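Local structure of flagellar hook associated protein type 3 FlgL (Legionella pneumophila subsp. pneumophila, 5YTI) at residues Leu87-Gly98 against Asn324-Leu335; Asp222-Leu230 against Pro280-Pro290. The protein probably serves as a structural component of the bacterial flagellum, as a hook-associated protein of the flagellin family. All coordinates share one frame; numbering follows the deposited sequence.

Contact 1: Leu87-Gly98 against Asn324-Leu335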
loop_
_atom_site.group_PDB
_atom_site.type_symbol
_atom_site.label_atom_id
_atom_site.label_comp_id
_atom_site.label_asym_id
_atom_site.label_seq_id
_atom_site.Cartn_x
_atom_site.Cartn_y
_atom_site.Cartn_z
ATOM N N LEU A 87 10.411 14.516 -3.795
ATOM C CA LEU A 87 9.455 14.322 -2.732
ATOM C C LEU A 87 9.907 14.993 -1.501
ATOM O O LEU A 87 9.077 15.366 -0.694
ATOM C CB LEU A 87 9.284 12.853 -2.442
ATOM C CG LEU A 87 8.462 12.170 -3.537
ATOM C CD1 LEU A 87 8.730 10.667 -3.601
ATOM C CD2 LEU A 87 6.982 12.466 -3.304
ATOM N N HIS A 88 11.215 15.132 -1.322
ATOM C CA HIS A 88 11.746 15.753 -0.096
ATOM C C HIS A 88 11.324 17.210 -0.004
ATOM O O HIS A 88 11.083 17.754 1.081
ATOM C CB HIS A 88 13.277 15.644 -0.016
ATOM C CG HIS A 88 13.750 14.434 0.732
ATOM N ND1 HIS A 88 14.930 13.787 0.436
ATOM C CD2 HIS A 88 13.177 13.733 1.743
ATOM C CE1 HIS A 88 15.077 12.753 1.246
ATOM N NE2 HIS A 88 14.022 12.690 2.039
ATOM N N ARG A 89 11.224 17.803 -1.185
ATOM C CA ARG A 89 10.875 19.186 -1.367
ATOM C C ARG A 89 9.365 19.272 -1.280
ATOM O O ARG A 89 8.848 20.132 -0.563
ATOM C CB ARG A 89 11.413 19.717 -2.720
ATOM C CG ARG A 89 11.032 21.154 -3.109
ATOM C CD ARG A 89 11.392 22.224 -2.064
ATOM N NE ARG A 89 10.726 23.501 -2.367
ATOM C CZ ARG A 89 10.316 24.393 -1.456
ATOM N NH1 ARG A 89 10.519 24.198 -0.165
ATOM N NH2 ARG A 89 9.698 25.502 -1.835
ATOM N N LEU A 90 8.648 18.382 -1.961
ATOM C CA LEU A 90 7.200 18.347 -1.788
ATOM C C LEU A 90 6.836 18.257 -0.300
ATOM O O LEU A 90 5.775 18.714 0.123
ATOM C CB LEU A 90 6.580 17.190 -2.573
ATOM C CG LEU A 90 6.520 17.417 -4.091
ATOM C CD1 LEU A 90 6.393 16.109 -4.841
ATOM C CD2 LEU A 90 5.387 18.366 -4.461
ATOM N N ARG A 91 7.712 17.678 0.508
ATOM C CA ARG A 91 7.411 17.535 1.919
ATOM C C ARG A 91 7.661 18.852 2.645
ATOM O O ARG A 91 6.907 19.227 3.538
ATOM C CB ARG A 91 8.231 16.401 2.530
ATOM C CG ARG A 91 8.285 16.520 4.022
ATOM C CD ARG A 91 8.610 15.242 4.740
ATOM N NE ARG A 91 8.562 15.533 6.171
ATOM C CZ ARG A 91 8.457 14.609 7.110
ATOM N NH1 ARG A 91 8.424 13.320 6.768
ATOM N NH2 ARG A 91 8.397 14.969 8.380
ATOM N N GLU A 92 8.736 19.540 2.266
ATOM C CA GLU A 92 9.017 20.892 2.776
ATOM C C GLU A 92 7.796 21.746 2.465
ATOM O O GLU A 92 7.162 22.285 3.377
ATOM C CB GLU A 92 10.272 21.513 2.138
ATOM C CG GLU A 92 11.622 20.925 2.568
ATOM C CD GLU A 92 12.851 21.594 1.948
ATOM O OE1 GLU A 92 13.151 21.490 0.725
ATOM O OE2 GLU A 92 13.576 22.216 2.728
ATOM N N ILE A 93 7.431 21.808 1.185
ATOM C CA ILE A 93 6.204 22.491 0.736
ATOM C C ILE A 93 4.954 22.118 1.551
ATOM O O ILE A 93 4.288 23.005 2.054
ATOM C CB ILE A 93 5.904 22.257 -0.767
ATOM C CG1 ILE A 93 6.920 22.985 -1.630
ATOM C CG2 ILE A 93 4.508 22.757 -1.124
ATOM C CD1 ILE A 93 6.767 22.776 -3.129
ATOM N N GLN A 94 4.637 20.829 1.692
ATOM C CA GLN A 94 3.415 20.459 2.418
ATOM C C GLN A 94 3.419 20.991 3.824
ATOM O O GLN A 94 2.353 21.306 4.341
ATOM C CB GLN A 94 3.148 18.944 2.460
ATOM C CG GLN A 94 1.791 18.519 3.060
ATOM C CD GLN A 94 0.617 19.407 2.658
ATOM O OE1 GLN A 94 0.490 19.844 1.519
ATOM N NE2 GLN A 94 -0.248 19.671 3.603
ATOM N N ILE A 95 4.591 21.097 4.443
ATOM C CA ILE A 95 4.635 21.537 5.827
ATOM C C ILE A 95 4.267 23.004 5.989
ATOM O O ILE A 95 3.544 23.335 6.911
ATOM C CB ILE A 95 5.985 21.268 6.477
ATOM C CG1 ILE A 95 5.884 19.988 7.300
ATOM C CG2 ILE A 95 6.358 22.429 7.396
ATOM C CD1 ILE A 95 7.231 19.437 7.704
ATOM N N GLN A 96 4.754 23.860 5.090
ATOM C CA GLN A 96 4.372 25.276 5.069
ATOM C C GLN A 96 2.870 25.446 4.808
ATOM O O GLN A 96 2.214 26.359 5.377
ATOM C CB GLN A 96 5.089 26.062 3.974
ATOM C CG GLN A 96 6.414 25.520 3.481
ATOM C CD GLN A 96 7.575 25.920 4.347
ATOM O OE1 GLN A 96 8.357 25.069 4.781
ATOM N NE2 GLN A 96 7.706 27.220 4.595
ATOM N N ALA A 97 2.326 24.581 3.945
ATOM C CA ALA A 97 0.900 24.630 3.605
ATOM C C ALA A 97 0.048 24.487 4.859
ATOM O O ALA A 97 -1.139 24.835 4.861
ATOM C CB ALA A 97 0.550 23.549 2.605
ATOM N N GLY A 98 0.661 23.969 5.918
ATOM C CA GLY A 98 0.013 23.892 7.200
ATOM C C GLY A 98 0.479 24.956 8.158
ATOM O O GLY A 98 0.112 24.923 9.329
ATOM N N ASN A 324 -4.325 18.733 5.173
ATOM C CA ASN A 324 -2.861 18.899 5.227
ATOM C C ASN A 324 -2.232 17.699 5.918
ATOM O O ASN A 324 -1.319 17.097 5.360
ATOM C CB ASN A 324 -2.427 20.140 6.006
ATOM C CG ASN A 324 -2.468 21.419 5.194
ATOM O OD1 ASN A 324 -2.363 21.432 3.952
ATOM N ND2 ASN A 324 -2.586 22.529 5.916
ATOM N N ASN A 325 -2.705 17.373 7.130
ATOM C CA ASN A 325 -2.208 16.232 7.906
ATOM C C ASN A 325 -2.200 14.939 7.117
ATOM O O ASN A 325 -1.299 14.084 7.291
ATOM C CB ASN A 325 -3.086 15.979 9.113
ATOM C CG ASN A 325 -2.771 16.892 10.244
ATOM O OD1 ASN A 325 -2.838 18.097 10.066
ATOM N ND2 ASN A 325 -2.392 16.330 11.416
ATOM N N GLN A 326 -3.226 14.778 6.285
ATOM C CA GLN A 326 -3.338 13.563 5.476
ATOM C C GLN A 326 -2.265 13.577 4.417
ATOM O O GLN A 326 -1.560 12.598 4.225
ATOM C CB GLN A 326 -4.739 13.415 4.839
ATOM C CG GLN A 326 -5.838 13.167 5.864
ATOM C CD GLN A 326 -6.056 11.709 6.133
ATOM O OE1 GLN A 326 -6.328 10.963 5.201
ATOM N NE2 GLN A 326 -5.974 11.286 7.405
ATOM N N LEU A 327 -2.130 14.711 3.743
ATOM C CA LEU A 327 -1.213 14.819 2.629
ATOM C C LEU A 327 0.225 14.706 3.110
ATOM O O LEU A 327 1.089 14.301 2.364
ATOM C CB LEU A 327 -1.444 16.108 1.847
ATOM C CG LEU A 327 -2.717 16.155 0.997
ATOM C CD1 LEU A 327 -2.905 17.554 0.436
ATOM C CD2 LEU A 327 -2.647 15.153 -0.149
ATOM N N LEU A 328 0.488 15.030 4.362
ATOM C CA LEU A 328 1.817 14.844 4.853
ATOM C C LEU A 328 2.051 13.360 4.977
ATOM O O LEU A 328 3.092 12.858 4.616
ATOM C CB LEU A 328 1.947 15.488 6.200
ATOM C CG LEU A 328 3.327 15.400 6.800
ATOM C CD1 LEU A 328 4.324 16.143 5.913
ATOM C CD2 LEU A 328 3.248 16.008 8.192
ATOM N N ALA A 329 1.070 12.634 5.474
ATOM C CA ALA A 329 1.271 11.195 5.648
ATOM C C ALA A 329 1.510 10.515 4.317
ATOM O O ALA A 329 2.257 9.551 4.233
ATOM C CB ALA A 329 0.084 10.555 6.354
ATOM N N GLN A 330 0.883 11.028 3.268
ATOM C CA GLN A 330 0.971 10.369 1.974
ATOM C C GLN A 330 2.289 10.594 1.268
ATOM O O GLN A 330 2.861 9.658 0.699
ATOM C CB GLN A 330 -0.200 10.788 1.097
ATOM C CG GLN A 330 -1.485 10.164 1.609
ATOM C CD GLN A 330 -2.674 10.439 0.727
ATOM O OE1 GLN A 330 -3.805 10.309 1.197
ATOM N NE2 GLN A 330 -2.442 10.799 -0.559
ATOM N N ILE A 331 2.731 11.848 1.285
ATOM C CA ILE A 331 4.085 12.188 0.934
ATOM C C ILE A 331 5.081 11.303 1.665
ATOM O O ILE A 331 6.017 10.842 1.033
ATOM C CB ILE A 331 4.416 13.624 1.290
ATOM C CG1 ILE A 331 3.918 14.561 0.215
ATOM C CG2 ILE A 331 5.905 13.786 1.424
ATOM C CD1 ILE A 331 4.249 14.092 -1.180
ATOM N N ASP A 332 4.884 11.057 2.965
ATOM C CA ASP A 332 5.805 10.216 3.709
ATOM C C ASP A 332 5.683 8.775 3.301
ATOM O O ASP A 332 6.689 8.136 3.036
ATOM C CB ASP A 332 5.577 10.308 5.208
ATOM C CG ASP A 332 6.047 11.628 5.792
ATOM O OD1 ASP A 332 6.595 12.438 5.004
ATOM O OD2 ASP A 332 5.869 11.863 7.020
ATOM N N SER A 333 4.457 8.250 3.270
ATOM C CA SER A 333 4.211 6.864 2.852
ATOM C C SER A 333 4.975 6.555 1.564
ATOM O O SER A 333 5.461 5.440 1.374
ATOM C CB SER A 333 2.724 6.634 2.609
ATOM O OG SER A 333 2.054 6.131 3.761
ATOM N N ALA A 334 5.072 7.570 0.709
ATOM C CA ALA A 334 5.665 7.464 -0.583
ATOM C C ALA A 334 7.161 7.653 -0.519
ATOM O O ALA A 334 7.903 7.035 -1.251
ATOM C CB ALA A 334 5.060 8.507 -1.501
ATOM N N LEU A 335 7.625 8.569 0.305
ATOM C CA LEU A 335 9.033 8.618 0.564
ATOM C C LEU A 335 9.427 7.233 1.006
ATOM O O LEU A 335 10.336 6.667 0.454
ATOM C CB LEU A 335 9.363 9.600 1.664
ATOM C CG LEU A 335 9.895 10.937 1.175
ATOM C CD1 LEU A 335 9.692 11.972 2.264
ATOM C CD2 LEU A 335 11.365 10.808 0.804
#
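I331 drives its CD1 between two leucines of the facing helix, 3.8 Å from L87 CD2 and close to L90 CB, while its CG2 rests on R91 CB. L87 CB backs onto L335 CG at 4.1 Å. L87, L90, I331 and L335 form the buried apolar part, from the middle of the contact to its L87/L335 end. Toward G98 the packing turns polar: Q94, bent at chi2 (40°), brings its amide across L327 CB, and NE2 gives a 2.8 Å hydrogen bond to N324 OD1. OD1 lies close to the Q94 amide plane, but NE2 meets it from above the N324 carbonyl plane. On the other flank H88, crossing L335 at about a right angle, and I95 are exposed. Extended R91 passes CD by L335 CD1, has L328 CD1 above one guanidinium face near the rim, and forms a 2.7 Å NH1 to D332 OD1 salt bridge. F219 and R192 of the second subunit partly cover R91 and D332. Segments 87-96 and 324-335, axes 9.7 Å apart at 168°, form an antiparallel helix pair with R91 as knob among L328, I331, D332 and L335, in a bundle also flanked by helices 104-125 and 296-307, consistent with the helical core of flagellins.

Contact 2: Asp222-Leu230 against Pro280-Pro290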
loop_
_atom_site.group_PDB
_atom_site.type_symbol
_atom_site.label_atom_id
_atom_site.label_comp_id
_atom_site.label_asym_id
_atom_site.label_seq_id
_atom_site.Cartn_x
_atom_site.Cartn_y
_atom_site.Cartn_z
ATOM N N ASP A 222 -13.824 -0.309 8.448
ATOM C CA ASP A 222 -15.196 0.129 8.205
ATOM C C ASP A 222 -15.198 1.548 7.641
ATOM O O ASP A 222 -14.199 2.245 7.657
ATOM C CB ASP A 222 -16.011 0.067 9.510
ATOM C CG ASP A 222 -17.552 -0.003 9.294
ATOM O OD1 ASP A 222 -18.009 0.051 8.121
ATOM O OD2 ASP A 222 -18.297 -0.105 10.323
ATOM N N ASN A 223 -16.346 1.954 7.125
ATOM C CA ASN A 223 -16.613 3.339 6.752
ATOM C C ASN A 223 -17.325 4.042 7.921
ATOM O O ASN A 223 -18.501 3.758 8.270
ATOM C CB ASN A 223 -17.485 3.384 5.501
ATOM C CG ASN A 223 -16.712 3.139 4.257
ATOM O OD1 ASN A 223 -15.875 3.929 3.917
ATOM N ND2 ASN A 223 -17.007 2.076 3.553
ATOM N N TYR A 224 -16.589 4.971 8.518
ATOM C CA TYR A 224 -16.985 5.578 9.776
ATOM C C TYR A 224 -17.396 6.999 9.531
ATOM O O TYR A 224 -16.884 7.654 8.651
ATOM C CB TYR A 224 -15.821 5.531 10.798
ATOM C CG TYR A 224 -15.493 4.142 11.317
ATOM C CD1 TYR A 224 -16.183 3.608 12.366
ATOM C CD2 TYR A 224 -14.487 3.383 10.745
ATOM C CE1 TYR A 224 -15.897 2.336 12.836
ATOM C CE2 TYR A 224 -14.179 2.118 11.200
ATOM C CZ TYR A 224 -14.884 1.587 12.257
ATOM O OH TYR A 224 -14.597 0.306 12.742
ATOM N N THR A 225 -18.320 7.474 10.331
ATOM C CA THR A 225 -18.718 8.842 10.280
ATOM C C THR A 225 -18.664 9.394 11.698
ATOM O O THR A 225 -19.195 8.806 12.654
ATOM C CB THR A 225 -20.115 8.943 9.656
ATOM O OG1 THR A 225 -20.207 7.998 8.567
ATOM C CG2 THR A 225 -20.381 10.387 9.176
HETATM N N MSE A 226 -17.965 10.510 11.822
HETATM C CA MSE A 226 -17.794 11.201 13.092
HETATM C C MSE A 226 -18.627 12.446 13.019
HETATM O O MSE A 226 -18.474 13.275 12.110
HETATM C CB MSE A 226 -16.320 11.557 13.311
HETATM C CG MSE A 226 -16.048 12.160 14.695
HETATM SE SE MSE A 226 -14.183 12.791 14.889
HETATM C CE MSE A 226 -13.769 11.211 15.977
ATOM N N THR A 227 -19.517 12.587 13.979
ATOM C CA THR A 227 -20.526 13.617 13.931
ATOM C C THR A 227 -20.448 14.315 15.299
ATOM O O THR A 227 -20.506 13.653 16.356
ATOM C CB THR A 227 -21.926 12.985 13.608
ATOM O OG1 THR A 227 -21.933 11.595 13.958
ATOM C CG2 THR A 227 -22.258 13.014 12.088
ATOM N N PHE A 228 -20.248 15.633 15.283
ATOM C CA PHE A 228 -20.294 16.437 16.517
ATOM C C PHE A 228 -21.712 16.966 16.781
ATOM O O PHE A 228 -22.337 17.585 15.908
ATOM C CB PHE A 228 -19.282 17.610 16.450
ATOM C CG PHE A 228 -17.872 17.165 16.190
ATOM C CD1 PHE A 228 -17.060 16.771 17.217
ATOM C CD2 PHE A 228 -17.390 17.085 14.914
ATOM C CE1 PHE A 228 -15.795 16.301 16.974
ATOM C CE2 PHE A 228 -16.120 16.619 14.659
ATOM C CZ PHE A 228 -15.324 16.218 15.691
ATOM N N ALA A 229 -22.249 16.723 17.968
ATOM C CA ALA A 229 -23.560 17.294 18.290
ATOM C C ALA A 229 -23.782 17.454 19.803
ATOM O O ALA A 229 -22.824 17.347 20.589
ATOM C CB ALA A 229 -24.684 16.485 17.624
ATOM N N LEU A 230 -25.048 17.694 20.191
ATOM C CA LEU A 230 -25.402 18.236 21.527
ATOM C C LEU A 230 -25.983 17.278 22.566
ATOM O O LEU A 230 -26.839 16.430 22.284
ATOM C CB LEU A 230 -26.360 19.425 21.369
ATOM C CG LEU A 230 -25.738 20.634 20.654
ATOM C CD1 LEU A 230 -26.820 21.640 20.277
ATOM C CD2 LEU A 230 -24.641 21.270 21.511
ATOM N N PRO A 280 -15.406 22.837 16.847
ATOM C CA PRO A 280 -16.479 22.597 15.904
ATOM C C PRO A 280 -17.821 23.134 16.384
ATOM O O PRO A 280 -17.958 23.501 17.552
ATOM C CB PRO A 280 -16.556 21.070 15.839
ATOM C CG PRO A 280 -15.996 20.594 17.132
ATOM C CD PRO A 280 -14.960 21.609 17.515
ATOM N N LYS A 281 -18.787 23.171 15.465
ATOM C CA LYS A 281 -20.205 23.435 15.760
ATOM C C LYS A 281 -20.955 22.112 15.612
ATOM O O LYS A 281 -20.463 21.212 14.935
ATOM C CB LYS A 281 -20.803 24.418 14.750
ATOM C CG LYS A 281 -19.993 25.675 14.506
ATOM C CD LYS A 281 -20.247 26.712 15.573
ATOM C CE LYS A 281 -20.264 28.087 14.950
ATOM N NZ LYS A 281 -20.328 29.088 16.037
ATOM N N ALA A 282 -22.144 21.992 16.205
ATOM C CA ALA A 282 -22.942 20.769 16.025
ATOM C C ALA A 282 -23.204 20.540 14.541
ATOM O O ALA A 282 -23.350 21.505 13.773
ATOM C CB ALA A 282 -24.254 20.852 16.781
ATOM N N GLY A 283 -23.227 19.268 14.140
ATOM C CA GLY A 283 -23.522 18.895 12.755
ATOM C C GLY A 283 -22.307 18.760 11.852
ATOM O O GLY A 283 -22.354 18.082 10.814
ATOM N N ASP A 284 -21.219 19.425 12.224
ATOM C CA ASP A 284 -19.954 19.219 11.537
ATOM C C ASP A 284 -19.654 17.729 11.554
ATOM O O ASP A 284 -20.034 17.008 12.491
ATOM C CB ASP A 284 -18.829 20.024 12.202
ATOM C CG ASP A 284 -18.927 21.511 11.908
ATOM O OD1 ASP A 284 -19.880 21.900 11.206
ATOM O OD2 ASP A 284 -18.058 22.295 12.351
ATOM N N SER A 285 -19.002 17.252 10.503
ATOM C CA SER A 285 -18.718 15.830 10.411
ATOM C C SER A 285 -17.443 15.566 9.637
ATOM O O SER A 285 -17.040 16.361 8.762
ATOM C CB SER A 285 -19.896 15.078 9.774
ATOM O OG SER A 285 -20.325 15.703 8.567
ATOM N N PHE A 286 -16.820 14.443 9.983
ATOM C CA PHE A 286 -15.717 13.888 9.217
ATOM C C PHE A 286 -15.972 12.412 8.869
ATOM O O PHE A 286 -16.684 11.686 9.566
ATOM C CB PHE A 286 -14.409 14.030 9.994
ATOM C CG PHE A 286 -14.011 15.460 10.288
ATOM C CD1 PHE A 286 -13.361 16.227 9.344
ATOM C CD2 PHE A 286 -14.267 16.019 11.512
ATOM C CE1 PHE A 286 -12.986 17.538 9.609
ATOM C CE2 PHE A 286 -13.890 17.321 11.788
ATOM C CZ PHE A 286 -13.253 18.086 10.840
ATOM N N SER A 287 -15.391 11.972 7.767
ATOM C CA SER A 287 -15.546 10.587 7.334
ATOM C C SER A 287 -14.228 9.845 7.508
ATOM O O SER A 287 -13.156 10.424 7.303
ATOM C CB SER A 287 -15.936 10.547 5.873
ATOM O OG SER A 287 -15.887 9.227 5.427
ATOM N N ILE A 288 -14.293 8.571 7.892
ATOM C CA ILE A 288 -13.064 7.799 8.151
ATOM C C ILE A 288 -13.124 6.374 7.571
ATOM O O ILE A 288 -13.984 5.555 7.931
ATOM C CB ILE A 288 -12.764 7.702 9.654
ATOM C CG1 ILE A 288 -12.835 9.072 10.317
ATOM C CG2 ILE A 288 -11.399 7.070 9.853
ATOM C CD1 ILE A 288 -13.340 8.993 11.730
ATOM N N SER A 289 -12.166 6.057 6.719
ATOM C CA SER A 289 -12.367 5.003 5.754
ATOM C C SER A 289 -11.091 4.223 5.514
ATOM O O SER A 289 -9.996 4.782 5.571
ATOM C CB SER A 289 -12.828 5.676 4.467
ATOM O OG SER A 289 -12.448 7.067 4.478
ATOM N N PRO A 290 -11.214 2.927 5.226
ATOM C CA PRO A 290 -10.007 2.148 4.944
ATOM C C PRO A 290 -9.085 2.802 3.921
ATOM O O PRO A 290 -9.518 3.544 3.063
ATOM C CB PRO A 290 -10.545 0.840 4.378
ATOM C CG PRO A 290 -12.009 1.050 4.167
ATOM C CD PRO A 290 -12.429 2.122 5.112
#
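F228 turns one ring face to P280, whose CG stands 4.1 Å from the ring centroid and only 17° off the normal, a CH-pi contact. The ring edge goes to F286: CE2 meets F286 CD2 at 3.7 Å, edge against edge and obliquely. Chi1 of -56° sets F228 CG anti to the carbonyl carbon, which swings the ring into place between these two partners. Farther along the same side of the sheet, I288 sets CB 3.9 Å from Y224 CB and sends CD1 toward CB of M226, which is selenomethionine in the crystal, an introduced label. The Y224 ring offers its edge to I288 O, and its hydroxyl binds N270 and V220. T225, T227, S285 and S287 line the other side, where T227 CG2 touches S285 CB at 3.9 Å and S285 OG bonds T198. Y224 with I288 and M226 with F286 are hydrogen-bonded pairs, the nearly straight M226 N to F286 O bond measuring 2.8 Å. Beyond them F228 N bonds D284 O, and G283 N, in the type II turn K281-D284, bonds F228 O across to the strand; its positive phi suits glycine at the turn's third position. Strands 224-230 and 285-290 are thereby antiparallel neighbours within a five-stranded antiparallel sheet.

Overall arrangement
Contact 2 is nested within the chain loop closed by contact 1: after helix 49-96 the chain passes through helix 104-125 and then the strands, and returns through helix 296-307 to helix 316-374. Contact 1 joins the two long helices near the sheet end of the helical part, and contact 2 joins two inner strands of the sheet. Their centres are 24 Å apart and their nearest atoms about 7 Å, so they do not touch. Strand 193-197 links them: its I195 backbone N bonds Q326 of the helix, while its A194 and R196 pair with S289 and S287 of the sheet. Both contacts also meet the second subunit, contact 1 through its F219 and R192, contact 2 through its S343, which bonds N223.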